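Local coordinates for O-methyltransferase (Saccharopolyspora spinosa, PDB 4CE0), which probably transfers a methyl group from S-adenosylmethionine to the 4'-hydroxyl of the rhamnose of a spinosyn in a magnesium-dependent manner during antibiotic biosynthesis, at residues D187-R197 against S218-E229. Sequence-based numbering, arbitrary orientation.
Sequences DLYESTMDSLR and SCQDAVKGFRAE. With SAH (S-adenosyl-L-homocysteine), chain B.
Phe226 and Leu196 form the apolar centre where two neighbouring helices of a Rossmann-like methyltransferase, 189-197 and 219-229, pack side by side, an example of aliphatic and aromatic groups packing between adjacent helices. The helices run roughly parallel, their axes approaching to 8.0 Å and crossing at -32°. Leu196 CB sits over the middle of one face of the Phe226 ring, 3.8 Å from its centroid, a CH-pi contact, while Leu196 CD1 packs against Phe226 CB and CD2. Met193 adds a Met-aromatic contact, its SD oblique to that ring and touching Phe226 CB. Bent at chi2 and chi3, the methionine brings its CE to 3.3 Å from Ala222 O. Ala222 is small enough for close approach: its CB meets Thr192 CG2 and Met193 CE and lies over one face of the Tyr189 ring, offset toward the rim.

Polar contacts mark both ends of this seam. At the exposed end Arg197 NH1 donates to Glu229 OE1 at 2.9 Å in a nearly straight salt bridge; Glu229 OE1 lies in the guanidinium plane, whereas Arg197 NH1 reaches it on the syn side and 28° out of the carboxylate plane, the two flat groups being turned 60° apart. The glutamate is poorly ordered, so this bridge is probably less firmly held than the apolar core. Met193 SD lies over one guanidinium face. At the other end Ser218 OG donates to Asp187 O, joining the loop residues that precede the two helices; the side chain of Asp187 lies near the magnesium ion bound by Asp185, Asp212 and Asp213.

Further out, Thr192 and Leu196 rest on Leu184 of strand 179-184, and Cys219 and Val223 on Ile211 of adjacent parallel strand 207-211. Ser191 OG donates to N7 of S-adenosyl-L-homocysteine at 2.8 Å. Leu188 O accepts from Thr192 N and Thr192 OG1, which approach from opposite faces of its carbonyl plane.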
ATOM      1  N   ASP A 187      17.303  13.860  16.242  1.00 46.44           N
ATOM      2  CA  ASP A 187      18.540  13.204  16.632  1.00 26.22           C
ATOM      3  C   ASP A 187      19.331  13.954  17.712  1.00 29.02           C
ATOM      4  O   ASP A 187      20.022  13.344  18.523  1.00 32.20           O
ATOM      5  CB  ASP A 187      19.405  13.039  15.395  1.00 34.18           C
ATOM      6  CG  ASP A 187      18.786  12.085  14.388  1.00 48.77           C
ATOM      7  OD1 ASP A 187      18.447  10.945  14.787  1.00 49.28           O
ATOM      8  OD2 ASP A 187      18.615  12.480  13.215  1.00 50.59           O
ATOM      9  N   LEU A 188      19.231  15.270  17.723  1.00 26.66           N
ATOM     10  CA  LEU A 188      20.113  16.079  18.547  1.00 31.64           C
ATOM     11  C   LEU A 188      19.744  15.983  20.015  1.00 35.89           C
ATOM     12  O   LEU A 188      18.603  15.684  20.370  1.00 34.24           O
ATOM     13  CB  LEU A 188      20.044  17.533  18.095  1.00 35.64           C
ATOM     14  CG  LEU A 188      20.124  17.744  16.576  1.00 39.14           C
ATOM     15  CD1 LEU A 188      20.149  19.234  16.230  1.00 35.61           C
ATOM     16  CD2 LEU A 188      21.355  17.081  16.040  1.00 46.30           C
ATOM     17  N   TYR A 189      20.724  16.267  20.858  1.00 28.47           N
ATOM     18  CA  TYR A 189      20.509  16.430  22.278  1.00 24.70           C
ATOM     19  C   TYR A 189      19.418  17.446  22.558  1.00 24.75           C
ATOM     20  O   TYR A 189      18.431  17.161  23.274  1.00 30.12           O
ATOM     21  CB  TYR A 189      21.816  16.905  22.924  1.00 34.29           C
ATOM     22  CG  TYR A 189      21.703  17.078  24.415  1.00 35.37           C
ATOM     23  CD1 TYR A 189      21.170  18.235  24.966  1.00 42.28           C
ATOM     24  CD2 TYR A 189      22.110  16.073  25.266  1.00 33.75           C
ATOM     25  CE1 TYR A 189      21.050  18.373  26.329  1.00 46.94           C
ATOM     26  CE2 TYR A 189      22.002  16.192  26.613  1.00 34.12           C
ATOM     27  CZ  TYR A 189      21.480  17.342  27.155  1.00 44.06           C
ATOM     28  OH  TYR A 189      21.384  17.449  28.528  1.00 44.98           O
ATOM     29  N   GLU A 190      19.574  18.641  22.004  1.00 31.25           N
ATOM     30  CA  GLU A 190      18.608  19.721  22.272  1.00 39.38           C
ATOM     31  C   GLU A 190      17.171  19.391  21.841  1.00 38.69           C
ATOM     32  O   GLU A 190      16.207  19.721  22.553  1.00 33.29           O
ATOM     33  CB  GLU A 190      19.046  21.022  21.592  1.00 42.18           C
ATOM     34  CG  GLU A 190      20.349  21.595  22.152  1.00 63.85           C
ATOM     35  CD  GLU A 190      20.285  21.920  23.643  1.00 69.09           C
ATOM     36  OE1 GLU A 190      19.236  22.423  24.119  1.00 68.88           O
ATOM     37  OE2 GLU A 190      21.299  21.674  24.337  1.00 67.39           O
ATOM     38  N   SER A 191      17.038  18.771  20.671  1.00 28.92           N
ATOM     39  CA  SER A 191      15.740  18.389  20.130  1.00 32.56           C
ATOM     40  C   SER A 191      15.062  17.392  21.065  1.00 33.75           C
ATOM     41  O   SER A 191      13.889  17.544  21.425  1.00 29.12           O
ATOM     42  CB  SER A 191      15.914  17.748  18.754  1.00 33.66           C
ATOM     43  OG  SER A 191      16.547  18.640  17.852  1.00 31.49           O
ATOM     44  N   THR A 192      15.833  16.385  21.475  1.00 27.23           N
ATOM     45  CA  THR A 192      15.354  15.344  22.375  1.00 20.11           C
ATOM     46  C   THR A 192      14.985  15.944  23.726  1.00 24.05           C
ATOM     47  O   THR A 192      13.891  15.692  24.250  1.00 21.50           O
ATOM     48  CB  THR A 192      16.428  14.234  22.564  1.00 29.24           C
ATOM     49  OG1 THR A 192      16.828  13.744  21.285  1.00 29.12           O
ATOM     50  CG2 THR A 192      15.896  13.102  23.397  1.00 29.21           C
ATOM     51  N   MET A 193      15.871  16.752  24.291  1.00 27.66           N
ATOM     52  CA  MET A 193      15.570  17.396  25.583  1.00 32.72           C
ATOM     53  C   MET A 193      14.326  18.314  25.539  1.00 37.44           C
ATOM     54  O   MET A 193      13.431  18.230  26.406  1.00 26.81           O
ATOM     55  CB  MET A 193      16.785  18.170  26.093  1.00 38.97           C
ATOM     56  CG  MET A 193      16.651  18.620  27.539  1.00 40.74           C
ATOM     57  SD  MET A 193      16.470  17.248  28.711  1.00 41.32           S
ATOM     58  CE  MET A 193      18.119  16.541  28.753  1.00 46.61           C
ATOM     59  N   ASP A 194      14.266  19.182  24.535  1.00 28.90           N
ATOM     60  CA  ASP A 194      13.137  20.118  24.400  1.00 26.50           C
ATOM     61  C   ASP A 194      11.806  19.391  24.264  1.00 28.35           C
ATOM     62  O   ASP A 194      10.783  19.850  24.780  1.00 26.19           O
ATOM     63  CB  ASP A 194      13.339  21.045  23.197  1.00 29.70           C
ATOM     64  CG  ASP A 194      14.406  22.097  23.446  1.00 48.02           C
ATOM     65  OD1 ASP A 194      14.600  22.476  24.629  1.00 51.01           O
ATOM     66  OD2 ASP A 194      15.050  22.532  22.462  1.00 48.09           O
ATOM     67  N   SER A 195      11.821  18.263  23.558  1.00 26.19           N
ATOM     68  CA  SER A 195      10.639  17.464  23.409  1.00 24.77           C
ATOM     69  C   SER A 195      10.250  16.808  24.735  1.00 22.82           C
ATOM     70  O   SER A 195       9.094  16.828  25.134  1.00 24.11           O
ATOM     71  CB  SER A 195      10.846  16.416  22.282  1.00 21.51           C
ATOM     72  OG  SER A 195       9.687  15.609  22.154  1.00 37.01           O
ATOM     73  N   LEU A 196      11.215  16.208  25.418  1.00 26.57           N
ATOM     74  CA  LEU A 196      10.923  15.541  26.686  1.00 32.41           C
ATOM     75  C   LEU A 196      10.470  16.540  27.723  1.00 27.47           C
ATOM     76  O   LEU A 196       9.436  16.339  28.354  1.00 30.75           O
ATOM     77  CB  LEU A 196      12.142  14.755  27.227  1.00 28.57           C
ATOM     78  CG  LEU A 196      12.459  13.461  26.480  1.00 27.87           C
ATOM     79  CD1 LEU A 196      13.784  12.913  26.965  1.00 32.92           C
ATOM     80  CD2 LEU A 196      11.352  12.444  26.680  1.00 23.58           C
ATOM     81  N   ARG A 197      11.239  17.606  27.909  1.00 27.29           N
ATOM     82  CA  ARG A 197      10.889  18.620  28.928  1.00 34.72           C
ATOM     83  C   ARG A 197       9.462  19.156  28.761  1.00 38.51           C
ATOM     84  O   ARG A 197       8.734  19.326  29.732  1.00 33.29           O
ATOM     85  CB  ARG A 197      11.833  19.811  28.876  1.00 34.80           C
ATOM     86  CG  ARG A 197      13.208  19.523  29.427  1.00 41.47           C
ATOM     87  CD  ARG A 197      14.035  20.796  29.714  1.00 51.06           C
ATOM     88  NE  ARG A 197      15.406  20.410  30.027  1.00 53.82           N
ATOM     89  CZ  ARG A 197      15.766  19.800  31.155  1.00 58.39           C
ATOM     90  NH1 ARG A 197      14.864  19.548  32.106  1.00 55.91           N
ATOM     91  NH2 ARG A 197      17.029  19.447  31.339  1.00 60.09           N
ATOM     92  N   SER A 218      24.104  11.727  22.305  1.00 43.00           N
ATOM     93  CA  SER A 218      23.386  12.994  22.006  1.00 37.17           C
ATOM     94  C   SER A 218      21.971  12.677  22.399  1.00 28.75           C
ATOM     95  O   SER A 218      21.522  13.162  23.411  1.00 31.00           O
ATOM     96  CB  SER A 218      23.455  13.551  20.554  1.00 37.17           C
ATOM     97  OG  SER A 218      22.483  12.999  19.678  1.00 42.49           O
ATOM     98  N   CYS A 219      21.287  11.814  21.640  1.00 26.72           N
ATOM     99  CA  CYS A 219      19.904  11.512  21.982  1.00 26.57           C
ATOM    100  C   CYS A 219      19.896  10.831  23.332  1.00 22.12           C
ATOM    101  O   CYS A 219      19.141  11.216  24.232  1.00 29.01           O
ATOM    102  CB  CYS A 219      19.215  10.691  20.874  1.00 18.71           C
ATOM    103  SG  CYS A 219      17.580  10.039  21.297  1.00 36.70           S
ATOM    104  N   GLN A 220      20.820   9.890  23.494  1.00 32.99           N
ATOM    105  CA  GLN A 220      20.913   9.009  24.676  1.00 25.31           C
ATOM    106  C   GLN A 220      21.230   9.798  25.962  1.00 25.89           C
ATOM    107  O   GLN A 220      20.629   9.598  27.039  1.00 23.95           O
ATOM    108  CB  GLN A 220      22.000   7.962  24.418  1.00 34.18           C
ATOM    109  CG  GLN A 220      22.011   6.811  25.376  1.00 41.37           C
ATOM    110  CD  GLN A 220      23.094   5.812  25.045  1.00 37.67           C
ATOM    111  OE1 GLN A 220      23.033   5.130  24.028  1.00 40.36           O
ATOM    112  NE2 GLN A 220      24.107   5.739  25.894  1.00 27.29           N
ATOM    113  N   ASP A 221      22.186  10.700  25.830  1.00 22.50           N
ATOM    114  CA  ASP A 221      22.540  11.619  26.890  1.00 30.05           C
ATOM    115  C   ASP A 221      21.375  12.496  27.342  1.00 29.08           C
ATOM    116  O   ASP A 221      21.204  12.717  28.536  1.00 32.04           O
ATOM    117  CB  ASP A 221      23.763  12.429  26.463  1.00 33.32           C
ATOM    118  CG  ASP A 221      25.068  11.583  26.495  1.00 60.31           C
ATOM    119  OD1 ASP A 221      25.009  10.344  26.735  1.00 48.73           O
ATOM    120  OD2 ASP A 221      26.158  12.154  26.275  1.00 63.08           O
ATOM    121  N   ALA A 222      20.545  12.971  26.413  1.00 29.07           N
ATOM    122  CA  ALA A 222      19.369  13.716  26.817  1.00 28.14           C
ATOM    123  C   ALA A 222      18.393  12.848  27.604  1.00 26.66           C
ATOM    124  O   ALA A 222      17.826  13.293  28.595  1.00 26.22           O
ATOM    125  CB  ALA A 222      18.670  14.359  25.613  1.00 29.89           C
ATOM    126  N   VAL A 223      18.175  11.622  27.139  1.00 26.50           N
ATOM    127  CA  VAL A 223      17.184  10.739  27.736  1.00 24.67           C
ATOM    128  C   VAL A 223      17.597  10.358  29.155  1.00 30.62           C
ATOM    129  O   VAL A 223      16.812  10.431  30.097  1.00 33.94           O
ATOM    130  CB  VAL A 223      17.013   9.455  26.885  1.00 21.45           C
ATOM    131  CG1 VAL A 223      16.086   8.485  27.580  1.00 21.88           C
ATOM    132  CG2 VAL A 223      16.518   9.785  25.437  1.00 26.76           C
ATOM    133  N   LYS A 224      18.844   9.935  29.308  1.00 38.25           N
ATOM    134  CA  LYS A 224      19.359   9.653  30.632  1.00 30.48           C
ATOM    135  C   LYS A 224      19.388  10.950  31.488  1.00 30.09           C
ATOM    136  O   LYS A 224      18.966  10.947  32.652  1.00 32.80           O
ATOM    137  CB  LYS A 224      20.731   8.969  30.519  1.00 32.74           C
ATOM    138  CG  LYS A 224      20.621   7.556  29.919  1.00 44.54           C
ATOM    139  CD  LYS A 224      21.957   6.947  29.503  1.00 51.57           C
ATOM    140  CE  LYS A 224      22.896   6.803  30.686  1.00 63.91           C
ATOM    141  NZ  LYS A 224      22.850   5.451  31.325  1.00 65.36           N
ATOM    142  N   GLY A 225      19.833  12.063  30.916  1.00 30.95           N
ATOM    143  CA  GLY A 225      19.897  13.301  31.684  1.00 40.54           C
ATOM    144  C   GLY A 225      18.505  13.731  32.116  1.00 44.73           C
ATOM    145  O   GLY A 225      18.285  14.139  33.247  1.00 40.05           O
ATOM    146  N   PHE A 226      17.539  13.620  31.215  1.00 33.89           N
ATOM    147  CA  PHE A 226      16.165  13.958  31.565  1.00 34.76           C
ATOM    148  C   PHE A 226      15.603  12.974  32.603  1.00 35.45           C
ATOM    149  O   PHE A 226      14.994  13.386  33.582  1.00 34.65           O
ATOM    150  CB  PHE A 226      15.259  14.017  30.319  1.00 32.29           C
ATOM    151  CG  PHE A 226      13.821  14.262  30.647  1.00 25.10           C
ATOM    152  CD1 PHE A 226      13.391  15.522  31.039  1.00 34.11           C
ATOM    153  CD2 PHE A 226      12.905  13.226  30.625  1.00 30.39           C
ATOM    154  CE1 PHE A 226      12.069  15.738  31.382  1.00 36.17           C
ATOM    155  CE2 PHE A 226      11.581  13.445  30.949  1.00 41.57           C
ATOM    156  CZ  PHE A 226      11.165  14.700  31.322  1.00 42.43           C
ATOM    157  N   ARG A 227      15.825  11.679  32.408  1.00 30.25           N
ATOM    158  CA  ARG A 227      15.307  10.674  33.348  1.00 34.47           C
ATOM    159  C   ARG A 227      15.852  10.860  34.773  1.00 37.42           C
ATOM    160  O   ARG A 227      15.121  10.675  35.761  1.00 29.06           O
ATOM    161  CB  ARG A 227      15.633   9.267  32.851  1.00 31.11           C
ATOM    162  CG  ARG A 227      14.689   8.835  31.733  1.00 36.04           C
ATOM    163  CD  ARG A 227      15.225   7.644  31.008  1.00 36.42           C
ATOM    164  NE  ARG A 227      15.295   6.478  31.860  1.00 30.17           N
ATOM    165  CZ  ARG A 227      14.300   5.630  32.091  1.00 33.70           C
ATOM    166  NH1 ARG A 227      13.116   5.804  31.532  1.00 29.04           N
ATOM    167  NH2 ARG A 227      14.501   4.588  32.902  1.00 45.27           N
ATOM    168  N   ALA A 228      17.120  11.251  34.865  1.00 35.20           N
ATOM    169  CA  ALA A 228      17.789  11.424  36.169  1.00 41.03           C
ATOM    170  C   ALA A 228      17.209  12.585  36.961  1.00 39.01           C
ATOM    171  O   ALA A 228      17.036  12.476  38.160  1.00 44.89           O
ATOM    172  CB  ALA A 228      19.262  11.631  35.975  1.00 42.74           C
ATOM    173  N   GLU A 229      16.919  13.696  36.286  1.00 42.41           N
ATOM    174  CA  GLU A 229      16.354  14.870  36.943  1.00 52.57           C
ATOM    175  C   GLU A 229      15.018  14.547  37.600  1.00 51.40           C
ATOM    176  O   GLU A 229      14.845  14.786  38.785  1.00 53.92           O
ATOM    177  CB  GLU A 229      16.174  16.020  35.952  1.00 57.85           C
ATOM    178  CG  GLU A 229      15.648  17.304  36.601  1.00 68.91           C
ATOM    179  CD  GLU A 229      15.614  18.479  35.647  1.00 72.40           C
ATOM    180  OE1 GLU A 229      15.987  18.301  34.468  1.00 67.25           O
ATOM    181  OE2 GLU A 229      15.221  19.581  36.080  1.00 81.39           O
TER
HETATM  182  N   SAH B1250      11.469   9.252   8.867  1.00 23.49           N
HETATM  183  CA  SAH B1250      11.810   9.804  10.189  1.00 43.23           C
HETATM  184  CB  SAH B1250      12.170  11.268  10.234  1.00 37.00           C
HETATM  185  CG  SAH B1250      12.790  12.025  11.407  1.00 29.46           C
HETATM  186  SD  SAH B1250      14.205  12.895  10.667  1.00 25.34           S
HETATM  187  C   SAH B1250      10.498   9.598  10.834  1.00 38.46           C
HETATM  188  O   SAH B1250      10.323  10.223  11.867  1.00 22.90           O
HETATM  189  OXT SAH B1250       9.772   8.704  10.075  1.00 20.03           O
HETATM  190  C5' SAH B1250      14.481  14.252  11.860  1.00 20.21           C
HETATM  191  C4' SAH B1250      13.426  15.367  11.807  1.00 18.26           C
HETATM  192  O4' SAH B1250      13.482  16.161  12.973  1.00 22.87           O
HETATM  193  C3' SAH B1250      13.596  16.350  10.645  1.00 26.44           C
HETATM  194  O3' SAH B1250      12.393  16.345   9.905  1.00 30.09           O
HETATM  195  C2' SAH B1250      13.903  17.723  11.257  1.00 32.34           C
HETATM  196  O2' SAH B1250      13.402  18.898  10.583  1.00 24.94           O
HETATM  197  C1' SAH B1250      13.329  17.546  12.665  1.00 19.34           C
HETATM  198  N9  SAH B1250      13.964  18.327  13.753  1.00 19.93           N
HETATM  199  C8  SAH B1250      15.124  17.981  14.414  1.00 33.94           C
HETATM  200  N7  SAH B1250      15.340  18.896  15.370  1.00 33.74           N
HETATM  201  C5  SAH B1250      14.330  19.793  15.363  1.00 32.19           C
HETATM  202  C6  SAH B1250      14.049  20.933  16.120  1.00 32.84           C
HETATM  203  N6  SAH B1250      14.859  21.327  17.101  1.00 30.92           N
HETATM  204  N1  SAH B1250      12.923  21.673  15.850  1.00 28.74           N
HETATM  205  C2  SAH B1250      12.040  21.298  14.857  1.00 31.20           C
HETATM  206  N3  SAH B1250      12.347  20.191  14.100  1.00 26.00           N
HETATM  207  C4  SAH B1250      13.444  19.427  14.364  1.00 27.35           C